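Triosephosphate isomerase (Trichomonas vaginalis, PDB 4O4V) probably interconverts D-glyceraldehyde 3-phosphate and dihydroxyacetone phosphate in glycolysis and gluconeogenesis, working as a homodimer of TIM barrels. Local coordinates at residues A[26-31]-A[52-57]; A[88-93]-A[120-125]. One frame throughout, in Å; residues are numbered along the deposited sequence.

Contact 1: A[26-31]-A[52-57]; sequences MLNGAK and QKLRKD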
ATOM      1  N   MET A  26       7.280 -21.001  13.325  0.64 11.52           N
ATOM      2  CA  MET A  26       7.905 -22.082  12.560  0.64 12.94           C
ATOM      3  C   MET A  26       9.257 -21.678  12.016  0.64 11.29           C
ATOM      4  O   MET A  26      10.211 -22.455  12.040  0.64 12.71           O
ATOM      5  CB  MET A  26       6.979 -22.518  11.432  0.64 13.16           C
ATOM      6  CG  MET A  26       7.539 -23.623  10.511  0.64 18.68           C
ATOM      7  SD  MET A  26       8.707 -23.128   9.206  0.64 17.53           S
ATOM      8  CE  MET A  26       7.653 -22.276   8.061  0.64 23.41           C
ATOM      9  N   LEU A  27       9.372 -20.468  11.529  1.00 10.25           N
ATOM     10  CA  LEU A  27      10.650 -19.980  11.046  1.00 10.35           C
ATOM     11  C   LEU A  27      11.667 -19.889  12.178  1.00  9.53           C
ATOM     12  O   LEU A  27      12.857 -20.170  11.971  1.00  9.47           O
ATOM     13  CB  LEU A  27      10.499 -18.601  10.399  1.00  9.44           C
ATOM     14  CG  LEU A  27       9.595 -18.535   9.157  1.00 10.55           C
ATOM     15  CD1 LEU A  27       9.416 -17.124   8.674  1.00 12.60           C
ATOM     16  CD2 LEU A  27      10.150 -19.407   8.035  1.00 11.99           C
ATOM     17  N   ASN A  28      11.240 -19.474  13.367  1.00  9.28           N
ATOM     18  CA  ASN A  28      12.156 -19.310  14.470  1.00  9.66           C
ATOM     19  C   ASN A  28      12.775 -20.604  14.963  1.00  9.44           C
ATOM     20  O   ASN A  28      13.851 -20.576  15.560  1.00 11.72           O
ATOM     21  CB  ASN A  28      11.424 -18.619  15.611  1.00 10.24           C
ATOM     22  CG  ASN A  28      11.234 -17.153  15.358  1.00  9.98           C
ATOM     23  OD1 ASN A  28      11.745 -16.594  14.387  1.00 11.57           O
ATOM     24  ND2 ASN A  28      10.503 -16.509  16.228  1.00 12.59           N
ATOM     25  N   GLY A  29      12.155 -21.728  14.727  1.00  9.54           N
ATOM     26  CA  GLY A  29      12.691 -23.025  15.123  1.00 10.71           C
ATOM     27  C   GLY A  29      13.479 -23.732  14.025  1.00 11.79           C
ATOM     28  O   GLY A  29      13.964 -24.860  14.242  1.00 13.14           O
ATOM     29  N   ALA A  30      13.638 -23.109  12.871  1.00 10.39           N
ATOM     30  CA  ALA A  30      14.290 -23.755  11.721  1.00  9.84           C
ATOM     31  C   ALA A  30      15.808 -23.803  11.873  1.00 10.49           C
ATOM     32  O   ALA A  30      16.428 -22.850  12.300  1.00 11.05           O
ATOM     33  CB  ALA A  30      13.928 -23.018  10.456  1.00 12.05           C
ATOM     34  N   LYS A  31      16.387 -24.949  11.559  1.00 10.90           N
ATOM     35  CA  LYS A  31      17.823 -25.122  11.617  1.00 11.17           C
ATOM     36  C   LYS A  31      18.440 -24.786  10.268  1.00 11.09           C
ATOM     37  O   LYS A  31      18.271 -25.507   9.288  1.00 12.12           O
ATOM     38  CB  LYS A  31      18.152 -26.544  12.054  1.00 12.57           C
ATOM     39  N   GLN A  52       9.116  -7.478  15.667  1.00 11.30           N
ATOM     40  CA  GLN A  52       9.170  -7.836  17.074  1.00 13.55           C
ATOM     41  C   GLN A  52       9.547  -9.291  17.308  1.00 12.80           C
ATOM     42  O   GLN A  52      10.371  -9.595  18.190  1.00 14.94           O
ATOM     43  CB  GLN A  52       7.816  -7.542  17.710  1.00 13.82           C
ATOM     44  N   LYS A  53       8.990 -10.209  16.526  1.00 11.29           N
ATOM     45  CA  LYS A  53       9.022 -11.626  16.854  1.00 11.23           C
ATOM     46  C   LYS A  53       9.981 -12.487  16.049  1.00 11.34           C
ATOM     47  O   LYS A  53      10.343 -13.566  16.503  1.00 12.22           O
ATOM     48  CB  LYS A  53       7.631 -12.202  16.745  1.00 11.83           C
ATOM     49  CG  LYS A  53       6.672 -11.600  17.741  1.00 14.49           C
ATOM     50  CD  LYS A  53       5.260 -12.170  17.611  1.00 18.21           C
ATOM     51  CE  LYS A  53       4.306 -11.604  18.676  1.00 23.81           C
ATOM     52  NZ  LYS A  53       4.032 -10.155  18.503  1.00 31.38           N
ATOM     53  N   LEU A  54      10.398 -12.056  14.868  1.00 10.75           N
ATOM     54  CA  LEU A  54      11.252 -12.893  14.032  1.00  9.81           C
ATOM     55  C   LEU A  54      12.664 -12.971  14.596  1.00 11.98           C
ATOM     56  O   LEU A  54      13.222 -11.969  15.081  1.00 12.80           O
ATOM     57  CB  LEU A  54      11.311 -12.328  12.607  1.00 10.98           C
ATOM     58  CG  LEU A  54      12.081 -13.187  11.608  1.00 10.21           C
ATOM     59  CD1 LEU A  54      11.354 -14.535  11.361  1.00 11.28           C
ATOM     60  CD2 LEU A  54      12.250 -12.405  10.307  1.00 12.76           C
ATOM     61  N   ARG A  55      13.236 -14.161  14.519  1.00 11.01           N
ATOM     62  CA  ARG A  55      14.621 -14.412  14.853  1.00 11.93           C
ATOM     63  C   ARG A  55      15.533 -13.303  14.346  1.00 12.46           C
ATOM     64  O   ARG A  55      15.472 -12.905  13.184  1.00 12.28           O
ATOM     65  CB  ARG A  55      15.034 -15.780  14.306  1.00 11.63           C
ATOM     66  CG  ARG A  55      14.842 -15.950  12.786  1.00 10.37           C
ATOM     67  CD  ARG A  55      14.975 -17.364  12.347  1.00  9.71           C
ATOM     68  NE  ARG A  55      16.348 -17.813  12.491  1.00 10.57           N
ATOM     69  CZ  ARG A  55      16.723 -19.070  12.448  1.00 10.60           C
ATOM     70  NH1 ARG A  55      15.836 -20.019  12.246  1.00 10.30           N
ATOM     71  NH2 ARG A  55      18.006 -19.374  12.553  1.00 11.36           N
ATOM     72  N   LYS A  56      16.414 -12.821  15.218  1.00 13.05           N
ATOM     73  CA  LYS A  56      17.197 -11.625  14.940  1.00 13.55           C
ATOM     74  C   LYS A  56      18.388 -11.859  14.024  1.00 13.64           C
ATOM     75  O   LYS A  56      19.016 -10.883  13.591  1.00 14.70           O
ATOM     76  CB  LYS A  56      17.681 -10.998  16.256  1.00 17.66           C
ATOM     77  N   ASP A  57      18.707 -13.115  13.731  1.00 11.73           N
ATOM     78  CA  ASP A  57      19.716 -13.399  12.723  1.00 11.19           C
ATOM     79  C   ASP A  57      19.197 -13.268  11.277  1.00 10.91           C
ATOM     80  O   ASP A  57      19.981 -13.365  10.341  1.00 11.56           O
ATOM     81  CB  ASP A  57      20.368 -14.774  12.949  1.00 12.47           C
ATOM     82  CG  ASP A  57      19.398 -15.944  12.928  1.00 12.06           C
ATOM     83  OD1 ASP A  57      18.228 -15.794  13.315  1.00 14.20           O
ATOM     84  OD2 ASP A  57      19.807 -17.051  12.532  1.00 13.19           O
TER
HETATM   85  O   HOH W   1      19.515 -21.881  12.532  1.00 10.88           O
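Arg55 NH1 gives hydrogen bonds to two backbone carbonyls at the end of helix 17-28, reaching Leu27 O at 3.0 Å and Ala30 O at 2.9 Å. Both oxygens lie at the guanidinium edge, close to its plane, and Leu27 O also accepts from Ala30 N in the turn that closes the helix. Arg55 CG lies between the backbone N and the carbonyl carbon (chi1 57°), and a bend at chi3 places NE. The partial negative charge expected at this helix end would probably stabilise the cation. Asp57 holds the same group side-on in a salt bridge: NE meets OD1 and NH2 meets OD2, each carboxylate oxygen approached on its syn side. NH2 also donates to a water that is hydrogen-bonded to Ala30 O. The contact thus joins the C-terminal ends of two consecutive outer helices of the TIM barrel, 17-28 and 47-53; Ile242 of helix 240-246 touches Leu27 and Ala30.

Asn28 returns the grip with its carboxamide, which bridges Lys53, the last residue of helix 47-53, and Arg55. Its ND2 donates to Lys53 O (3.0 Å), while OD1 receives Arg55 N (2.9 Å), a donor standing 38° above the plane of that carbonyl. The Asn28 and Arg55 side chains run past each other in opposite directions, their amide and guanidinium planes 65° apart. Beside these bonds, Leu54 CD1 meets Leu27 CD1 at 4.2 Å.

Contact 2: A[88-93]-A[120-125]; sequences EWTILG and MKIIYC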
ATOM      1  N   GLU A  88      15.019  -2.557   7.532  1.00  9.84           N
ATOM      2  CA  GLU A  88      16.064  -2.046   6.667  1.00 11.69           C
ATOM      3  C   GLU A  88      15.933  -2.373   5.185  1.00 10.93           C
ATOM      4  O   GLU A  88      16.772  -1.912   4.406  1.00 12.05           O
ATOM      5  CB  GLU A  88      17.455  -2.613   7.141  1.00 20.97           C
ATOM      6  CG  GLU A  88      17.686  -2.777   8.690  1.00 20.64           C
ATOM      7  CD  GLU A  88      18.895  -3.682   9.057  1.00 29.64           C
ATOM      8  OE1 GLU A  88      19.714  -4.010   8.157  1.00 26.44           O
ATOM      9  OE2 GLU A  88      19.002  -4.064  10.259  1.00 31.81           O
ATOM     10  N   TRP A  89      14.989  -3.228   4.806  1.00  8.51           N
ATOM     11  CA  TRP A  89      14.874  -3.768   3.453  1.00  7.77           C
ATOM     12  C   TRP A  89      13.520  -3.431   2.866  1.00  7.45           C
ATOM     13  O   TRP A  89      12.512  -3.363   3.554  1.00  7.32           O
ATOM     14  CB  TRP A  89      14.985  -5.286   3.480  1.00  8.13           C
ATOM     15  CG  TRP A  89      16.376  -5.840   3.592  1.00  8.71           C
ATOM     16  CD1 TRP A  89      17.003  -6.229   4.740  1.00  9.03           C
ATOM     17  CD2 TRP A  89      17.304  -6.071   2.529  1.00  7.96           C
ATOM     18  NE1 TRP A  89      18.254  -6.700   4.450  1.00  9.69           N
ATOM     19  CE2 TRP A  89      18.471  -6.592   3.104  1.00  8.34           C
ATOM     20  CE3 TRP A  89      17.264  -5.873   1.146  1.00  8.81           C
ATOM     21  CZ2 TRP A  89      19.592  -6.917   2.354  1.00  9.27           C
ATOM     22  CZ3 TRP A  89      18.377  -6.187   0.389  1.00  9.93           C
ATOM     23  CH2 TRP A  89      19.521  -6.719   0.993  1.00  9.21           C
ATOM     24  N   THR A  90      13.505  -3.315   1.535  1.00  7.41           N
ATOM     25  CA  THR A  90      12.265  -3.368   0.765  1.00  7.15           C
ATOM     26  C   THR A  90      12.488  -4.061  -0.565  1.00  6.97           C
ATOM     27  O   THR A  90      13.561  -3.949  -1.177  1.00  7.60           O
ATOM     28  CB  THR A  90      11.644  -1.968   0.518  1.00  8.10           C
ATOM     29  OG1 THR A  90      10.320  -2.111  -0.028  1.00  8.48           O
ATOM     30  CG2 THR A  90      12.499  -1.090  -0.346  1.00 10.48           C
ATOM     31  N   ILE A  91      11.454  -4.742  -1.038  1.00  6.84           N
ATOM     32  CA  ILE A  91      11.337  -5.145  -2.448  1.00  6.35           C
ATOM     33  C   ILE A  91      10.879  -3.958  -3.264  1.00  6.52           C
ATOM     34  O   ILE A  91      10.064  -3.161  -2.781  1.00  7.30           O
ATOM     35  CB  ILE A  91      10.349  -6.325  -2.593  1.00  6.53           C
ATOM     36  CG1 ILE A  91      10.796  -7.520  -1.735  1.00  7.32           C
ATOM     37  CG2 ILE A  91      10.164  -6.758  -4.047  1.00  7.54           C
ATOM     38  CD1 ILE A  91       9.782  -8.644  -1.655  1.00  9.14           C
ATOM     39  N   LEU A  92      11.375  -3.843  -4.497  1.00  6.68           N
ATOM     40  CA  LEU A  92      10.903  -2.852  -5.465  1.00  6.81           C
ATOM     41  C   LEU A  92      10.724  -3.492  -6.813  1.00  7.55           C
ATOM     42  O   LEU A  92      11.538  -4.319  -7.225  1.00  7.44           O
ATOM     43  CB  LEU A  92      11.922  -1.698  -5.610  1.00  7.37           C
ATOM     44  CG  LEU A  92      12.104  -0.788  -4.403  1.00  8.46           C
ATOM     45  CD1 LEU A  92      13.178   0.242  -4.703  1.00  9.99           C
ATOM     46  CD2 LEU A  92      10.802  -0.123  -4.052  1.00 10.31           C
ATOM     47  N   GLY A  93       9.699  -3.058  -7.533  1.00  6.97           N
ATOM     48  CA  GLY A  93       9.546  -3.440  -8.928  1.00  7.31           C
ATOM     49  C   GLY A  93       9.111  -4.870  -9.181  1.00  6.97           C
ATOM     50  O   GLY A  93       9.267  -5.392 -10.283  1.00  7.40           O
ATOM     51  N   MET A 120      17.978   2.480   3.272  0.54 11.75           N
ATOM     52  CA  MET A 120      17.415   1.173   2.973  0.54 10.98           C
ATOM     53  C   MET A 120      18.347   0.373   2.120  0.54 10.31           C
ATOM     54  O   MET A 120      19.223   0.879   1.422  0.54  9.27           O
ATOM     55  CB  MET A 120      16.126   1.303   2.196  0.54 12.74           C
ATOM     56  CG  MET A 120      15.088   2.073   2.929  0.54 11.72           C
ATOM     57  SD  MET A 120      14.505   1.285   4.435  0.54 17.01           S
ATOM     58  CE  MET A 120      13.652  -0.182   3.874  0.54 16.57           C
ATOM     59  N   LYS A 121      18.082  -0.914   2.148  1.00  9.72           N
ATOM     60  CA  LYS A 121      18.583  -1.856   1.172  1.00  8.76           C
ATOM     61  C   LYS A 121      17.429  -2.337   0.325  1.00  8.16           C
ATOM     62  O   LYS A 121      16.292  -2.403   0.820  1.00  8.90           O
ATOM     63  CB  LYS A 121      19.233  -3.040   1.883  1.00 10.03           C
ATOM     64  CG  LYS A 121      20.380  -2.644   2.807  1.00 12.41           C
ATOM     65  CD  LYS A 121      20.951  -3.854   3.546  1.00 14.57           C
ATOM     66  CE  LYS A 121      22.131  -3.477   4.456  1.00 20.28           C
ATOM     67  NZ  LYS A 121      22.826  -4.701   4.909  1.00 22.06           N
ATOM     68  N   ILE A 122      17.687  -2.664  -0.946  1.00  7.65           N
ATOM     69  CA  ILE A 122      16.632  -2.972  -1.873  1.00  7.09           C
ATOM     70  C   ILE A 122      16.825  -4.294  -2.574  1.00  7.58           C
ATOM     71  O   ILE A 122      17.970  -4.680  -2.895  1.00  7.69           O
ATOM     72  CB  ILE A 122      16.414  -1.851  -2.928  1.00  7.49           C
ATOM     73  CG1 ILE A 122      17.574  -1.699  -3.909  1.00  8.51           C
ATOM     74  CG2 ILE A 122      16.114  -0.521  -2.236  1.00  9.49           C
ATOM     75  CD1 ILE A 122      17.344  -0.669  -5.029  1.00  9.21           C
ATOM     76  N   ILE A 123      15.714  -4.966  -2.854  1.00  7.26           N
ATOM     77  CA  ILE A 123      15.663  -6.109  -3.745  1.00  7.34           C
ATOM     78  C   ILE A 123      14.899  -5.627  -4.967  1.00  6.81           C
ATOM     79  O   ILE A 123      13.660  -5.475  -4.926  1.00  8.01           O
ATOM     80  CB  ILE A 123      14.978  -7.323  -3.121  1.00  7.38           C
ATOM     81  CG1 ILE A 123      15.663  -7.768  -1.827  1.00  8.06           C
ATOM     82  CG2 ILE A 123      14.900  -8.472  -4.129  1.00  8.91           C
ATOM     83  CD1 ILE A 123      14.810  -8.680  -0.974  1.00 10.37           C
ATOM     84  N   TYR A 124      15.621  -5.318  -6.033  1.00  6.84           N
ATOM     85  CA  TYR A 124      15.046  -4.682  -7.229  1.00  7.32           C
ATOM     86  C   TYR A 124      14.748  -5.758  -8.270  1.00  6.87           C
ATOM     87  O   TYR A 124      15.668  -6.498  -8.667  1.00  7.41           O
ATOM     88  CB  TYR A 124      16.013  -3.642  -7.786  1.00  8.05           C
ATOM     89  CG  TYR A 124      15.394  -2.710  -8.797  1.00  8.75           C
ATOM     90  CD1 TYR A 124      15.339  -3.034 -10.126  1.00  9.60           C
ATOM     91  CD2 TYR A 124      14.848  -1.497  -8.396  1.00  9.85           C
ATOM     92  CE1 TYR A 124      14.778  -2.136 -11.069  1.00  9.97           C
ATOM     93  CE2 TYR A 124      14.310  -0.623  -9.307  1.00 11.05           C
ATOM     94  CZ  TYR A 124      14.266  -0.945 -10.627  1.00 10.06           C
ATOM     95  OH  TYR A 124      13.734  -0.009 -11.495  1.00 12.87           O
ATOM     96  N   CYS A 125      13.504  -5.876  -8.701  1.00  7.00           N
ATOM     97  CA  CYS A 125      13.074  -6.953  -9.575  1.00  7.22           C
ATOM     98  C   CYS A 125      12.956  -6.518 -11.016  1.00  7.09           C
ATOM     99  O   CYS A 125      12.573  -5.392 -11.306  1.00  8.79           O
ATOM    100  CB  CYS A 125      11.698  -7.453  -9.094  1.00  6.71           C
ATOM    101  SG  CYS A 125      11.630  -8.052  -7.397  1.00  8.21           S
TER
HETATM  102  O   HOH W   2      21.125  -6.132   6.739  1.00 28.10           O
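Strands 89-92 and 121-125 run parallel, their axes 4.7 Å apart at closest and inclined by 17°, with Trp89 beside Lys121 and Leu92 beside Tyr124. Five backbone hydrogen bonds zigzag between them, from Lys121 N to Glu88 O (2.8 Å) at one end to Cys125 N to Leu92 O (2.9 Å) at the other.

Trp89 lies across the Lys121 side chain. Lys121 CB sits over the six-membered ring, 3.5 Å from its centroid and 9° off the normal, a CH-pi contact; farther out, Lys121 CD is anti to CA (chi2 177°), which lays it 3.6 Å from Trp89 CZ2. At the ring edge stands Ile122 O, while Ile123 CG1 approaches CZ3 obliquely. Beyond the indole a water bridges Lys121 NZ and Glu88 OE1, which are too far apart for a salt bridge; Glu88 OE2 pairs instead with Lys59.

These are neighbouring strands of the eight-stranded TIM barrel, linked by a right-handed beta-alpha-beta crossover through helix 105-117. Thr90, Leu92, Ile122 and Tyr124 occupy the sheet face that this helix covers, where Ile122 CG2 meets Leu92 CD1 at 3.9 Å and Tyr124 CD2 meets Leu92 CB at 4.0 Å. Trp89, Ile91, Lys121 and Ile123 point into the barrel. At the far end Cys125 SG touches Ile91 CG2 (3.9 Å), and Arg98 hydrogen-bonds to Gly93 O and Cys125 O.

How the contacts relate
Contact 2 lies near the middle of the chain and is almost wholly buried, whereas contact 1 is only partly buried on the periphery, its centre about 20 Å from the centre of the chain. Their centres are about 21 Å apart and they share no helix or strand: one joins two inner strands, the other the ends of two outer helices. The chemistry differs with place in the fold. Between the strands, regular backbone bonding is flanked by apolar side chains, with charged groups at the Glu88-Lys121 end and Arg98 joining at the other; between the helix ends, all four direct hydrogen bonds involve a side chain, and the leucine contact is small. Both segments of contact 1 precede those of contact 2 in sequence.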